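Local coordinates for protein 16.4 kDa salivary peptide (PDB 7KC8) that is of unknown function but, as a salivary beta-trefoil protein of the Culex mosquito, may bind sugars, at residues R72-L77 / V115-M120. Residues are numbered along the deposited sequence; the frame is centred on the assembly and turned at random.
Sequences RAVKTL and VVTKKM
A short, buried antiparallel strand pairing joins 72-77 to 115-118, two strands far apart in sequence that meet through Arg72 to Val74, the first half of 72-77, their N-to-C directions 131° apart, well short of a straight antiparallel 180°. It rests on the hydrogen-bonded pair Arg72 and Thr117: Thr117 N donates to Arg72 O over 3.0 Å, in the carbonyl plane and on a lone pair, while the return bond from Arg72 N to Thr117 O is weak at 3.4 Å. One step on, Ala73 and Val116 form a non-hydrogen-bonded pair, and Val74 N reaches Val115 O at 3.1 Å. In this protein, which has the ricin-type beta-trefoil fold, the pairing joins strand 72-77, also paired with 29-35 and 60-63, to strand 115-118, paired with 105-109. Branched residues suit these extended backbones, and their methyl groups pack together. Val74 CG2 presses on Thr117 CG2 at a tight 3.5 Å, the two side chains crossing at about a right angle and both also touching Leu107, while Val74 CB meets Val115 CG1 at 4.0 Å. Thr117 gives its methyl to Val74 and its hydroxyl to Arg72 and Glu105: OG1, between the backbone N and the carbonyl carbon (chi1 66°), lies against Arg72 CD (3.4 Å), at the guanidinium edge, and hydrogen-bonds Glu105. The long arginine, CG anti to the backbone N and bent at chi3 (-55°), salt-bridges the same carboxylate through NE, probably helping keep Glu105 ionised; NH1 bonds Glu64 O, and Tyr103 adds a cation-pi contact.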
ATOM      1  N   ARG A  72       2.485   4.195 -12.071  1.00 32.22           N
ATOM      2  CA  ARG A  72       2.029   5.288 -11.216  1.00 29.86           C
ATOM      3  C   ARG A  72       2.600   5.101  -9.815  1.00 27.34           C
ATOM      4  O   ARG A  72       2.221   4.163  -9.104  1.00 24.49           O
ATOM      5  CB  ARG A  72       0.504   5.344 -11.177  1.00 27.80           C
ATOM      6  CG  ARG A  72      -0.030   6.485 -10.310  1.00 30.81           C
ATOM      7  CD  ARG A  72      -1.534   6.470 -10.213  1.00 28.50           C
ATOM      8  NE  ARG A  72      -2.161   6.485 -11.525  1.00 28.13           N
ATOM      9  CZ  ARG A  72      -2.455   7.593 -12.200  1.00 34.56           C
ATOM     10  NH1 ARG A  72      -2.190   8.788 -11.690  1.00 24.90           N
ATOM     11  NH2 ARG A  72      -3.027   7.502 -13.390  1.00 39.34           N
ATOM     12  N   ALA A  73       3.494   6.002  -9.412  1.00 26.55           N
ATOM     13  CA  ALA A  73       4.222   5.827  -8.162  1.00 28.34           C
ATOM     14  C   ALA A  73       3.282   5.924  -6.970  1.00 23.52           C
ATOM     15  O   ALA A  73       2.366   6.747  -6.947  1.00 26.35           O
ATOM     16  CB  ALA A  73       5.338   6.864  -8.034  1.00 27.06           C
ATOM     17  N   VAL A  74       3.511   5.055  -5.993  1.00 26.13           N
ATOM     18  CA  VAL A  74       2.772   4.991  -4.737  1.00 24.08           C
ATOM     19  C   VAL A  74       3.749   5.345  -3.615  1.00 25.74           C
ATOM     20  O   VAL A  74       4.870   4.820  -3.575  1.00 26.10           O
ATOM     21  CB  VAL A  74       2.172   3.580  -4.533  1.00 27.53           C
ATOM     22  CG1 VAL A  74       1.599   3.377  -3.125  1.00 16.27           C
ATOM     23  CG2 VAL A  74       1.133   3.274  -5.611  1.00 20.02           C
ATOM     24  N   LYS A  75       3.335   6.241  -2.719  1.00 28.69           N
ATOM     25  CA  LYS A  75       4.146   6.603  -1.563  1.00 26.95           C
ATOM     26  C   LYS A  75       3.212   7.014  -0.425  1.00 27.31           C
ATOM     27  O   LYS A  75       1.987   6.899  -0.542  1.00 28.10           O
ATOM     28  CB  LYS A  75       5.176   7.681  -1.939  1.00 33.80           C
ATOM     29  CG  LYS A  75       4.656   8.893  -2.677  1.00 34.06           C
ATOM     30  N   THR A  76       3.788   7.464   0.702  1.00 24.78           N
ATOM     31  CA  THR A  76       2.999   7.959   1.826  1.00 26.77           C
ATOM     32  C   THR A  76       3.150   9.467   1.966  1.00 31.39           C
ATOM     33  O   THR A  76       4.232  10.023   1.752  1.00 29.99           O
ATOM     34  CB  THR A  76       3.382   7.301   3.152  1.00 24.53           C
ATOM     35  OG1 THR A  76       4.658   7.785   3.574  1.00 28.98           O
ATOM     36  CG2 THR A  76       3.432   5.786   3.018  1.00 24.45           C
ATOM     37  N   LEU A  77       2.061  10.114   2.376  1.00 34.92           N
ATOM     38  CA  LEU A  77       1.952  11.569   2.362  1.00 35.67           C
ATOM     39  C   LEU A  77       2.347  12.124   3.725  1.00 35.63           C
ATOM     40  O   LEU A  77       1.607  11.984   4.702  1.00 33.46           O
ATOM     41  CB  LEU A  77       0.537  11.994   1.983  1.00 21.10           C
ATOM     42  CG  LEU A  77       0.463  13.493   1.706  1.00 30.51           C
ATOM     43  CD1 LEU A  77       1.533  13.853   0.677  1.00 38.28           C
ATOM     44  CD2 LEU A  77      -0.898  13.900   1.204  1.00 33.45           C
ATOM     45  N   VAL A 115       6.964   0.267  -6.361  1.00 28.04           N
ATOM     46  CA  VAL A 115       5.625   0.147  -5.786  1.00 24.16           C
ATOM     47  C   VAL A 115       4.740   1.123  -6.542  1.00 26.83           C
ATOM     48  O   VAL A 115       4.881   2.338  -6.408  1.00 25.65           O
ATOM     49  CB  VAL A 115       5.612   0.422  -4.275  1.00 28.29           C
ATOM     50  CG1 VAL A 115       4.199   0.226  -3.691  1.00 19.69           C
ATOM     51  CG2 VAL A 115       6.581  -0.504  -3.561  1.00 29.10           C
ATOM     52  N   VAL A 116       3.834   0.586  -7.352  1.00 24.51           N
ATOM     53  CA  VAL A 116       3.096   1.352  -8.338  1.00 23.88           C
ATOM     54  C   VAL A 116       1.693   0.775  -8.448  1.00 24.29           C
ATOM     55  O   VAL A 116       1.423  -0.357  -8.043  1.00 20.39           O
ATOM     56  CB  VAL A 116       3.772   1.323  -9.735  1.00 29.12           C
ATOM     57  CG1 VAL A 116       5.209   1.838  -9.689  1.00 22.67           C
ATOM     58  CG2 VAL A 116       3.739  -0.098 -10.318  1.00 23.57           C
ATOM     59  N   THR A 117       0.841   1.546  -9.091  1.00 23.39           N
ATOM     60  CA  THR A 117      -0.482   1.058  -9.492  1.00 19.24           C
ATOM     61  C   THR A 117      -0.430   0.880 -11.011  1.00 28.53           C
ATOM     62  O   THR A 117       0.340   1.561 -11.666  1.00 25.30           O
ATOM     63  CB  THR A 117      -1.619   1.869  -8.872  1.00 22.90           C
ATOM     64  OG1 THR A 117      -1.590   3.185  -9.402  1.00 25.25           O
ATOM     65  CG2 THR A 117      -1.535   1.906  -7.364  1.00 24.56           C
ATOM     66  N   LYS A 118      -1.225  -0.029 -11.535  1.00 26.45           N
ATOM     67  CA  LYS A 118      -1.250  -0.294 -12.985  1.00 26.47           C
ATOM     68  C   LYS A 118      -2.668  -0.664 -13.393  1.00 29.69           C
ATOM     69  O   LYS A 118      -3.268  -1.486 -12.723  1.00 25.90           O
ATOM     70  CB  LYS A 118      -0.366  -1.491 -13.333  1.00 22.71           C
ATOM     71  CG  LYS A 118       1.125  -1.272 -13.220  1.00 28.51           C
ATOM     72  N   LYS A 119      -3.149  -0.083 -14.482  1.00 31.34           N
ATOM     73  CA  LYS A 119      -4.494  -0.451 -14.984  1.00 35.78           C
ATOM     74  C   LYS A 119      -4.422  -1.853 -15.583  1.00 30.85           C
ATOM     75  O   LYS A 119      -3.542  -2.086 -16.385  1.00 24.97           O
ATOM     76  CB  LYS A 119      -5.017   0.509 -16.051  1.00 34.38           C
ATOM     77  CG  LYS A 119      -6.528   0.568 -16.129  1.00 37.45           C
ATOM     78  N   MET A 120      -5.292  -2.738 -15.106  1.00 25.46           N
ATOM     79  CA  MET A 120      -5.399  -4.108 -15.568  1.00 24.61           C
ATOM     80  C   MET A 120      -6.875  -4.429 -15.766  1.00 26.97           C
ATOM     81  O   MET A 120      -7.745  -3.855 -15.108  1.00 25.15           O
ATOM     82  CB  MET A 120      -4.762  -5.089 -14.574  1.00 22.85           C
ATOM     83  CG  MET A 120      -3.369  -4.708 -14.114  1.00 33.20           C
ATOM     84  SD  MET A 120      -2.593  -5.967 -13.075  1.00 38.13           S
ATOM     85  CE  MET A 120      -2.395  -7.278 -14.278  1.00 41.03           C
TER